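Local atomic coordinates of putative esterase (Uncultured bacterium, PDB entry 7C4D), a protein that probably hydrolyses carboxylic esters, as a serine esterase of the alpha/beta hydrolase fold from a marine microorganism. Residues V215-L220 with P241-V246; V118-P123 with E223-I228; R58-S63 with W188-D193; A66-Y71 with I199-S204. All blocks are in the same frame, centred on the assembly; numbering follows the deposited sequence.

Overall arrangement
Read from the N terminus, the chain first lays down R58-S63 and A66-Y71, two pieces of the loop between strand 51-55 and helix 71-84. Contact 3 closes on W188-D193 and contact 4 on I199-S204, so the two cross; they touch each other and tie that loop to the short helices 192-196 and 199-203. V118-P123, at the end of strand 113-119, pairs with E223-I228 in contact 2, which crosses contacts 3 and 4. Contact 1, V215-L220 with P241-V246, opens only after those two have closed and crosses contact 2; its first strand is the sheet neighbour of strand 113-119. Contacts 1 and 3 lie about 30 Å apart, centre to centre.

Contact 1 of 4, residues V215-L220 with P241-V246; sequences VPALFL and PDAKLV
L218 and V246 meet on one side of a pair of parallel strands, their side chains passing at a slant with L218 CD1 3.9 Å from V246 CG2. With CG of L218 anti to its backbone N (chi1 170°), the methyl CD1 beyond it lies close to K244 O as well as to V246. L220 treats the same valine differently: the two side chains run side by side and point the same way, and L220 CD2 comes to 3.7 Å from V246 CG1. One valine therefore offers a separate methyl to each leucine. On the other side of the sheet F219 CB rests on L245 CG at 4.1 Å, while the rim atom CE1 of the F219 ring reaches A243 CB and K244 O sits at the ring's edge.

Between these layers runs the usual ladder of a parallel pair, with the strand axes 22° apart. K244 N donates to A217 O (2.9 Å), F219 N to K244 O (2.7 Å) and V246 N to F219 O (2.8 Å). Where the strands begin, water adds to the direct bonds: one molecule donates to both A217 O and D242 O, and another lies between V215 O and D242 OD1 and can donate to either.

This is the right-handed crossover unit of strand 217-222, helix 232-239 and strand 244-248, the last being an outermost strand. F219, A243 and L245 pack on I236 of helix 232-239, whereas L218, L220 and V246 pack against helix 260-270; strand 113-119 continues the sheet beyond L218 and L220.

Contact 2 of 4, residues V118-P123 with E223-I228; sequences VADIAP and ELSDYI
The acid of a probable Ser-His-Asp triad sits here, with D120 reaching from the end of strand 113-119 to S225 in the loop that follows strand 217-222. S225 OG donates to D120 OD2 at 2.7 Å, and the acceptor uses its syn lone pair, on the side of the other carboxylate oxygen. A first torsion of -154° puts CG of D120 anti to the backbone N, on the side where S225 lies. The serine oxygen is also an acceptor: Y227 N donates to S225 OG at 3.2 Å, closing an ST turn.

In the alpha/beta hydrolase fold such an aspartate orients the catalytic histidine, and D120 OD2 also bonds H253 ND1, while D120 OD1 accepts from G222 N. One carboxylate oxygen is thus shared by histidine and serine, and the other is held by backbone, which restrains rotation of the group. S225 would then be a second-shell residue that positions the probable triad acid.

Y227 lies against the same aspartate by its near end: CB is 3.4 Å from D120 O, and the ring atom CD1 lies 3.8 Å from D120 OD2. Its ring also stacks with that of H253. Farther along, I228 lays its CG1-CD1 arm over the backbone of the other segment, CD1 standing 3.5 Å from I121 O, and I228 CG1 approaches A122 CB at 4.3 Å.

Contact 3 of 4, residues R58-S63 with W188-D193; sequences RNHGRS and WKINID
The side-chain amides of N59 and N191 meet with their planes 83° apart. N191 ND2 donates to N59 OD1 at 3.1 Å: the acceptor lies near the plane of the N191 amide, but the donor stands above the plane of the N59 amide. The imidazole of H60 is held at its edge, where ND1 donates to R58 O at 2.9 Å in the ring plane, and NE2 has Y33 N as partner. I190 CG2 reaches H60 CD2 obliquely at 4.1 Å.

The backbone adds a second link between the asparagines, N191 N donating to N59 O at 3.3 Å. The same carbonyl oxygen is approached by I190 CA, and I190 CG2 lies 3.4 Å from N59 O. N59 OD1 has a further donor in A66 N, so a leucine in place of N59 would probably leave both that backbone N-H and N191 ND2 without this acceptor. N191 CG is anti to the backbone N (chi1 -167°), and OD1 beyond it caps S194 N at the start of a helix.

K189 flanks the turn from H60 to S63, a type II' beta turn. Its CG lies 3.9 Å from G61 O and its CE packs against G61 CA, while NZ goes on to K176 O. G61 has a positive phi, which glycine accommodates easily.

Helix 192-196 lies in the insertion between strands 113-119 and 217-222, consistent with the cap of alpha/beta hydrolases, so the contact ties the loop after strand 51-55 to that cap, with I192 leaning on L143 of helix 131-144.

Contact 4 of 4, residues A66-Y71 with I199-S204; sequences ADDMSY and IINIMS
The backbones come nearest where S70, the N-cap of helix 71-84, passes N201 in helix 199-203, with S70 CA 5.5 Å from N201 CA. Just beyond, Y71 reaches over to the short helix, and Y71 OH donates to I202 O at 2.7 Å. The bond lies in the carbonyl plane, on a lone pair. CG of Y71 sits beside the backbone N (chi1 -77°), and the ring beyond it passes N201 O, its rim atom CE2 3.3 Å away.

That second carbonyl has polar partners of its own. S204 OG donates to N201 O at 3.0 Å from above the carbonyl plane, and a water that accepts from Y71 N donates to the same oxygen. Y71 is therefore tied to the helix twice, by its hydroxyl directly and by its backbone N through water. A phenylalanine in place of Y71 would probably leave I202 O without its hydroxyl donor while the ring still lay alongside.

The side chain of I202 itself makes an apolar contact: M69, bent at chi3, brings CE to 3.9 Å from I202 CD1. N201 ND2 lies over S70 CB at 3.7 Å and bonds to N198 OD1. D68 OD1 accepts from S70 N at 3.1 Å, forming an Asx turn just before helix 71-84.

Helix 199-203 belongs to the same insertion as helix 192-196, probably the cap. Two successive carbonyls, those of N201 and I202, find donors in side-chain hydroxyls and water, which is likely to fix how this helix sits against the start of helix 71-84.

Contact 1 of 4, residues V215-L220 with P241-V246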
# COMPACT_ATOMS: atom_id res chain seq x y z
N VAL A 215 12.24 13.77 -9.15
CA VAL A 215 12.40 12.32 -9.19
C VAL A 215 11.46 11.84 -10.29
O VAL A 215 10.31 12.28 -10.29
CB VAL A 215 12.03 11.63 -7.85
CG1 VAL A 215 12.09 10.10 -7.93
CG2 VAL A 215 12.91 12.12 -6.70
N PRO A 216 11.91 10.98 -11.24
CA PRO A 216 11.00 10.38 -12.22
C PRO A 216 9.90 9.55 -11.55
O PRO A 216 10.19 8.70 -10.73
CB PRO A 216 11.90 9.47 -13.08
CG PRO A 216 13.30 9.98 -12.85
CD PRO A 216 13.31 10.59 -11.46
N ALA A 217 8.64 9.77 -11.91
CA ALA A 217 7.56 9.05 -11.26
C ALA A 217 6.63 8.46 -12.32
O ALA A 217 6.38 9.07 -13.36
CB ALA A 217 6.80 10.00 -10.36
N LEU A 218 6.03 7.32 -11.97
CA LEU A 218 5.02 6.66 -12.80
C LEU A 218 3.75 6.46 -11.97
O LEU A 218 3.81 5.88 -10.89
CB LEU A 218 5.58 5.33 -13.32
CG LEU A 218 4.57 4.39 -14.02
CD1 LEU A 218 3.97 5.06 -15.25
CD2 LEU A 218 5.22 3.06 -14.41
N PHE A 219 2.61 7.01 -12.44
CA PHE A 219 1.31 6.75 -11.84
C PHE A 219 0.60 5.71 -12.70
O PHE A 219 0.35 5.92 -13.90
CB PHE A 219 0.53 8.06 -11.67
CG PHE A 219 1.08 8.97 -10.60
CD1 PHE A 219 2.29 9.63 -10.77
CD2 PHE A 219 0.44 9.09 -9.37
CE1 PHE A 219 2.82 10.46 -9.77
CE2 PHE A 219 0.98 9.88 -8.35
CZ PHE A 219 2.17 10.56 -8.55
N LEU A 220 0.31 4.56 -12.09
CA LEU A 220 -0.46 3.52 -12.76
C LEU A 220 -1.89 3.54 -12.23
O LEU A 220 -2.13 3.29 -11.06
CB LEU A 220 0.20 2.16 -12.51
CG LEU A 220 1.49 1.86 -13.29
CD1 LEU A 220 2.12 0.63 -12.67
CD2 LEU A 220 1.18 1.57 -14.75
N PRO A 241 6.65 17.14 -12.13
CA PRO A 241 6.40 17.75 -13.44
C PRO A 241 6.55 16.80 -14.63
O PRO A 241 5.81 16.90 -15.60
CB PRO A 241 7.43 18.88 -13.50
CG PRO A 241 7.61 19.26 -12.06
CD PRO A 241 7.66 17.90 -11.37
N ASP A 242 7.47 15.85 -14.52
CA ASP A 242 7.73 14.92 -15.60
C ASP A 242 7.09 13.55 -15.34
O ASP A 242 7.47 12.56 -15.95
CB ASP A 242 9.25 14.88 -15.86
CG ASP A 242 10.05 14.39 -14.66
OD1 ASP A 242 9.64 14.67 -13.52
OD2 ASP A 242 11.09 13.73 -14.88
N ALA A 243 6.08 13.48 -14.46
CA ALA A 243 5.41 12.25 -14.13
C ALA A 243 4.77 11.62 -15.37
O ALA A 243 4.26 12.32 -16.22
CB ALA A 243 4.36 12.50 -13.07
N LYS A 244 4.70 10.28 -15.41
CA LYS A 244 3.93 9.66 -16.47
C LYS A 244 2.73 8.98 -15.85
O LYS A 244 2.84 8.49 -14.73
CB LYS A 244 4.82 8.71 -17.26
CG LYS A 244 5.86 9.38 -18.15
CD LYS A 244 7.11 8.54 -18.34
CE LYS A 244 7.92 8.90 -19.56
NZ LYS A 244 7.30 8.34 -20.79
N LEU A 245 1.59 9.02 -16.55
CA LEU A 245 0.34 8.38 -16.16
C LEU A 245 -0.01 7.28 -17.16
O LEU A 245 -0.04 7.53 -18.36
CB LEU A 245 -0.78 9.42 -16.18
CG LEU A 245 -1.05 10.13 -14.86
CD1 LEU A 245 -0.04 11.23 -14.64
CD2 LEU A 245 -2.46 10.69 -14.83
N VAL A 246 -0.29 6.08 -16.66
CA VAL A 246 -0.56 4.96 -17.54
C VAL A 246 -1.77 4.23 -16.96
O VAL A 246 -1.78 3.90 -15.77
CB VAL A 246 0.69 4.06 -17.66
CG1 VAL A 246 0.36 2.65 -18.14
CG2 VAL A 246 1.79 4.67 -18.51
O HOH W 1 8.09 12.69 -11.99
O HOH W 2 8.32 10.10 -15.04

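Contact 2 of 4, residues V118-P123 with E223-I228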
# COMPACT_ATOMS: atom_id res chain seq x y z
N VAL A 118 3.79 4.88 -8.42
CA VAL A 118 2.60 5.04 -7.58
C VAL A 118 1.40 4.34 -8.22
O VAL A 118 0.94 4.77 -9.28
CB VAL A 118 2.31 6.54 -7.32
CG1 VAL A 118 0.96 6.73 -6.66
CG2 VAL A 118 3.42 7.19 -6.52
N ALA A 119 0.88 3.29 -7.53
CA ALA A 119 -0.20 2.45 -8.05
C ALA A 119 -1.57 2.87 -7.50
O ALA A 119 -1.86 2.71 -6.30
CB ALA A 119 0.06 0.98 -7.76
N ASP A 120 -2.37 3.46 -8.39
CA ASP A 120 -3.79 3.75 -8.21
C ASP A 120 -4.13 4.57 -6.94
O ASP A 120 -5.00 4.18 -6.17
CB ASP A 120 -4.65 2.50 -8.39
CG ASP A 120 -6.08 2.81 -8.83
OD1 ASP A 120 -6.27 3.45 -9.90
OD2 ASP A 120 -7.01 2.42 -8.11
N ILE A 121 -3.47 5.73 -6.76
CA ILE A 121 -3.84 6.71 -5.76
C ILE A 121 -3.26 8.06 -6.17
O ILE A 121 -2.22 8.14 -6.83
CB ILE A 121 -3.36 6.26 -4.36
CG1 ILE A 121 -4.10 7.04 -3.27
CG2 ILE A 121 -1.86 6.35 -4.27
CD1 ILE A 121 -3.70 6.74 -1.85
N ALA A 122 -3.95 9.15 -5.79
CA ALA A 122 -3.50 10.48 -6.18
C ALA A 122 -2.88 11.17 -4.97
O ALA A 122 -3.13 10.77 -3.85
CB ALA A 122 -4.65 11.26 -6.78
N PRO A 123 -2.07 12.23 -5.12
CA PRO A 123 -1.50 12.87 -3.95
C PRO A 123 -2.52 13.59 -3.06
O PRO A 123 -2.23 13.84 -1.89
CB PRO A 123 -0.45 13.84 -4.49
CG PRO A 123 -0.42 13.65 -5.99
CD PRO A 123 -1.65 12.86 -6.37
N GLU A 223 -8.18 1.13 -14.90
CA GLU A 223 -9.23 1.65 -15.79
C GLU A 223 -10.57 1.74 -15.06
O GLU A 223 -11.26 2.74 -15.19
CB GLU A 223 -9.38 0.75 -17.03
CG GLU A 223 -10.32 1.30 -18.10
CD GLU A 223 -10.95 0.28 -19.05
OE1 GLU A 223 -10.36 -0.81 -19.26
OE2 GLU A 223 -12.04 0.57 -19.57
N LEU A 224 -10.93 0.68 -14.30
CA LEU A 224 -12.22 0.56 -13.64
C LEU A 224 -12.18 1.12 -12.21
O LEU A 224 -13.07 0.83 -11.42
CB LEU A 224 -12.63 -0.91 -13.61
CG LEU A 224 -12.33 -1.72 -14.87
CD1 LEU A 224 -12.36 -3.21 -14.58
CD2 LEU A 224 -13.27 -1.37 -16.01
N SER A 225 -11.17 1.92 -11.89
CA SER A 225 -11.09 2.58 -10.60
C SER A 225 -11.10 4.09 -10.78
O SER A 225 -10.71 4.61 -11.83
CB SER A 225 -9.87 2.12 -9.85
OG SER A 225 -9.46 3.08 -8.89
N ASP A 226 -11.54 4.79 -9.73
CA ASP A 226 -11.68 6.23 -9.76
C ASP A 226 -10.84 6.87 -8.67
O ASP A 226 -11.13 8.01 -8.30
CB ASP A 226 -13.15 6.66 -9.63
CG ASP A 226 -13.92 6.45 -10.92
OD1 ASP A 226 -13.37 6.74 -12.00
OD2 ASP A 226 -15.07 5.99 -10.83
N TYR A 227 -9.78 6.19 -8.22
CA TYR A 227 -8.85 6.81 -7.28
C TYR A 227 -8.06 7.92 -7.96
O TYR A 227 -7.74 8.90 -7.29
CB TYR A 227 -7.92 5.79 -6.62
CG TYR A 227 -8.58 4.94 -5.56
CD1 TYR A 227 -9.64 4.11 -5.89
CD2 TYR A 227 -8.13 4.95 -4.26
CE1 TYR A 227 -10.25 3.33 -4.93
CE2 TYR A 227 -8.74 4.18 -3.28
CZ TYR A 227 -9.81 3.38 -3.62
OH TYR A 227 -10.40 2.61 -2.68
N ILE A 228 -7.75 7.74 -9.25
CA ILE A 228 -7.13 8.79 -10.06
C ILE A 228 -8.10 9.20 -11.18
O ILE A 228 -8.56 8.36 -11.95
CB ILE A 228 -5.74 8.37 -10.62
CG1 ILE A 228 -4.76 7.91 -9.53
CG2 ILE A 228 -5.14 9.46 -11.49
CD1 ILE A 228 -3.38 7.45 -10.06

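Contact 3 of 4, residues R58-S63 with W188-D193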
# COMPACT_ATOMS: atom_id res chain seq x y z
N ARG A 58 3.77 -0.45 9.30
CA ARG A 58 3.26 -0.43 10.68
C ARG A 58 1.78 -0.83 10.72
O ARG A 58 1.02 -0.49 9.80
CB ARG A 58 3.55 0.91 11.35
CG ARG A 58 2.70 2.08 10.88
CD ARG A 58 2.78 3.24 11.86
NE ARG A 58 4.17 3.57 12.04
CZ ARG A 58 4.66 4.26 13.07
NH1 ARG A 58 3.84 4.69 14.00
NH2 ARG A 58 5.96 4.50 13.15
N ASN A 59 1.43 -1.66 11.72
CA ASN A 59 0.09 -2.15 12.01
C ASN A 59 -0.36 -3.25 11.04
O ASN A 59 -1.53 -3.65 11.07
CB ASN A 59 -0.95 -1.04 12.17
CG ASN A 59 -0.72 -0.18 13.40
OD1 ASN A 59 -0.23 -0.65 14.44
ND2 ASN A 59 -1.03 1.10 13.28
N HIS A 60 0.57 -3.75 10.23
CA HIS A 60 0.24 -4.68 9.15
C HIS A 60 1.18 -5.88 9.18
O HIS A 60 2.35 -5.76 9.54
CB HIS A 60 0.27 -3.99 7.77
CG HIS A 60 -0.85 -3.05 7.51
ND1 HIS A 60 -0.84 -1.74 7.97
CD2 HIS A 60 -2.01 -3.22 6.83
CE1 HIS A 60 -1.96 -1.15 7.59
NE2 HIS A 60 -2.71 -2.05 6.91
N GLY A 61 0.62 -7.01 8.75
CA GLY A 61 1.35 -8.26 8.57
C GLY A 61 2.06 -8.65 9.87
O GLY A 61 1.43 -8.76 10.91
N ARG A 62 3.39 -8.78 9.79
CA ARG A 62 4.19 -9.13 10.96
C ARG A 62 4.90 -7.91 11.53
O ARG A 62 5.78 -8.07 12.35
CB ARG A 62 5.27 -10.14 10.57
CG ARG A 62 4.73 -11.40 9.92
CD ARG A 62 5.82 -12.44 9.88
NE ARG A 62 5.25 -13.77 9.81
CZ ARG A 62 4.81 -14.34 8.70
NH1 ARG A 62 4.89 -13.71 7.55
NH2 ARG A 62 4.32 -15.57 8.75
N SER A 63 4.56 -6.69 11.06
CA SER A 63 5.25 -5.52 11.58
C SER A 63 4.68 -5.07 12.95
O SER A 63 3.59 -5.50 13.35
CB SER A 63 5.30 -4.43 10.54
OG SER A 63 6.53 -4.46 9.82
N TRP A 188 -7.10 -10.86 14.95
CA TRP A 188 -6.62 -9.98 13.89
C TRP A 188 -5.14 -9.74 14.11
O TRP A 188 -4.72 -9.45 15.22
CB TRP A 188 -7.38 -8.66 13.89
CG TRP A 188 -8.83 -8.78 13.53
CD1 TRP A 188 -9.91 -8.59 14.36
CD2 TRP A 188 -9.38 -9.10 12.24
NE1 TRP A 188 -11.07 -8.77 13.67
CE2 TRP A 188 -10.79 -9.09 12.36
CE3 TRP A 188 -8.82 -9.40 10.99
CZ2 TRP A 188 -11.63 -9.39 11.29
CZ3 TRP A 188 -9.66 -9.66 9.93
CH2 TRP A 188 -11.05 -9.67 10.08
N LYS A 189 -4.34 -9.84 13.04
CA LYS A 189 -2.94 -9.49 13.19
C LYS A 189 -2.73 -8.00 12.98
O LYS A 189 -1.70 -7.48 13.38
CB LYS A 189 -2.02 -10.32 12.29
CG LYS A 189 -2.23 -10.16 10.79
CD LYS A 189 -1.87 -11.42 10.04
CE LYS A 189 -1.43 -11.15 8.62
NZ LYS A 189 -1.09 -12.41 7.94
N ILE A 190 -3.69 -7.34 12.32
CA ILE A 190 -3.67 -5.90 12.07
C ILE A 190 -4.29 -5.09 13.22
O ILE A 190 -5.30 -5.48 13.79
CB ILE A 190 -4.38 -5.57 10.74
CG1 ILE A 190 -5.75 -6.24 10.65
CG2 ILE A 190 -3.49 -5.94 9.56
CD1 ILE A 190 -6.63 -5.69 9.55
N ASN A 191 -3.72 -3.91 13.47
CA ASN A 191 -4.20 -2.97 14.47
C ASN A 191 -5.39 -2.16 13.95
O ASN A 191 -5.24 -0.99 13.58
CB ASN A 191 -3.07 -2.04 14.90
CG ASN A 191 -3.37 -1.24 16.15
OD1 ASN A 191 -4.49 -1.23 16.63
ND2 ASN A 191 -2.35 -0.55 16.65
N ILE A 192 -6.55 -2.83 13.89
CA ILE A 192 -7.81 -2.27 13.42
C ILE A 192 -8.15 -0.98 14.18
O ILE A 192 -8.69 -0.04 13.60
CB ILE A 192 -8.93 -3.33 13.53
CG1 ILE A 192 -8.44 -4.66 12.95
CG2 ILE A 192 -10.25 -2.86 12.94
CD1 ILE A 192 -9.46 -5.42 12.16
N ASP A 193 -7.80 -0.91 15.46
CA ASP A 193 -8.13 0.25 16.26
C ASP A 193 -7.36 1.47 15.77
O ASP A 193 -7.94 2.56 15.61
CB ASP A 193 -7.93 0.03 17.76
CG ASP A 193 -8.56 1.15 18.58
OD1 ASP A 193 -9.81 1.26 18.55
OD2 ASP A 193 -7.80 1.93 19.20

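Contact 4 of 4, residues A66-Y71 with I199-S204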
# COMPACT_ATOMS: atom_id res chain seq x y z
N ALA A 66 1.33 0.29 16.53
CA ALA A 66 1.41 1.63 17.08
C ALA A 66 0.06 2.33 16.86
O ALA A 66 -0.78 1.82 16.12
CB ALA A 66 2.57 2.41 16.50
N ASP A 67 -0.17 3.44 17.57
CA ASP A 67 -1.45 4.15 17.55
C ASP A 67 -1.48 5.15 16.41
O ASP A 67 -2.47 5.25 15.71
CB ASP A 67 -1.72 4.87 18.87
CG ASP A 67 -1.85 3.92 20.05
OD1 ASP A 67 -2.73 3.03 20.00
OD2 ASP A 67 -1.06 4.07 21.00
N ASP A 68 -0.38 5.90 16.27
CA ASP A 68 -0.16 6.82 15.17
C ASP A 68 0.20 6.03 13.90
O ASP A 68 1.13 5.22 13.89
CB ASP A 68 0.98 7.79 15.49
CG ASP A 68 1.21 8.80 14.39
OD1 ASP A 68 0.22 9.17 13.76
OD2 ASP A 68 2.37 9.20 14.18
N MET A 69 -0.56 6.30 12.83
CA MET A 69 -0.34 5.80 11.49
C MET A 69 -0.35 6.95 10.48
O MET A 69 -0.85 6.80 9.37
CB MET A 69 -1.54 4.93 11.10
CG MET A 69 -1.34 3.50 11.31
SD MET A 69 -2.81 2.70 10.72
CE MET A 69 -2.34 2.38 9.01
N SER A 70 0.18 8.12 10.86
CA SER A 70 0.26 9.24 9.94
C SER A 70 1.30 8.91 8.86
O SER A 70 2.14 8.05 9.09
CB SER A 70 0.64 10.45 10.74
OG SER A 70 2.03 10.47 10.99
N TYR A 71 1.29 9.64 7.72
CA TYR A 71 2.16 9.37 6.60
C TYR A 71 3.55 9.81 6.98
O TYR A 71 4.55 9.29 6.47
CB TYR A 71 1.65 10.05 5.32
CG TYR A 71 0.49 9.32 4.68
CD1 TYR A 71 0.65 8.01 4.25
CD2 TYR A 71 -0.74 9.94 4.44
CE1 TYR A 71 -0.39 7.28 3.71
CE2 TYR A 71 -1.78 9.25 3.83
CZ TYR A 71 -1.60 7.91 3.48
OH TYR A 71 -2.53 7.12 2.88
N ILE A 199 -8.21 7.12 10.06
CA ILE A 199 -8.83 7.19 8.73
C ILE A 199 -8.73 8.57 8.08
O ILE A 199 -8.67 8.69 6.86
CB ILE A 199 -10.28 6.65 8.73
CG1 ILE A 199 -10.75 6.28 7.32
CG2 ILE A 199 -11.25 7.60 9.44
CD1 ILE A 199 -10.11 5.02 6.74
N ILE A 200 -8.73 9.64 8.87
CA ILE A 200 -8.59 10.98 8.31
C ILE A 200 -7.14 11.18 7.82
O ILE A 200 -6.92 11.77 6.76
CB ILE A 200 -9.05 12.04 9.35
CG1 ILE A 200 -10.55 11.96 9.63
CG2 ILE A 200 -8.60 13.46 9.00
CD1 ILE A 200 -11.41 11.88 8.39
N ASN A 201 -6.17 10.74 8.63
CA ASN A 201 -4.75 10.76 8.32
C ASN A 201 -4.47 10.01 7.02
O ASN A 201 -3.65 10.45 6.21
CB ASN A 201 -3.93 10.13 9.45
CG ASN A 201 -3.62 11.09 10.58
OD1 ASN A 201 -3.99 12.25 10.51
ND2 ASN A 201 -2.93 10.62 11.60
N ILE A 202 -5.19 8.91 6.83
CA ILE A 202 -4.92 7.96 5.76
C ILE A 202 -5.49 8.51 4.46
O ILE A 202 -4.90 8.29 3.39
CB ILE A 202 -5.46 6.57 6.15
CG1 ILE A 202 -4.61 5.90 7.23
CG2 ILE A 202 -5.63 5.65 4.94
CD1 ILE A 202 -5.23 4.61 7.74
N MET A 203 -6.60 9.28 4.56
CA MET A 203 -7.31 9.79 3.38
C MET A 203 -6.89 11.22 3.02
O MET A 203 -7.37 11.74 2.02
CB MET A 203 -8.83 9.74 3.50
CG MET A 203 -9.39 8.37 3.75
SD MET A 203 -9.32 7.38 2.26
CE MET A 203 -9.19 5.74 2.96
N SER A 204 -5.94 11.80 3.77
CA SER A 204 -5.53 13.18 3.63
C SER A 204 -4.55 13.37 2.47
O SER A 204 -3.83 12.44 2.09
CB SER A 204 -4.92 13.67 4.91
OG SER A 204 -3.60 13.18 5.02
O HOH W 3 -1.31 11.15 7.69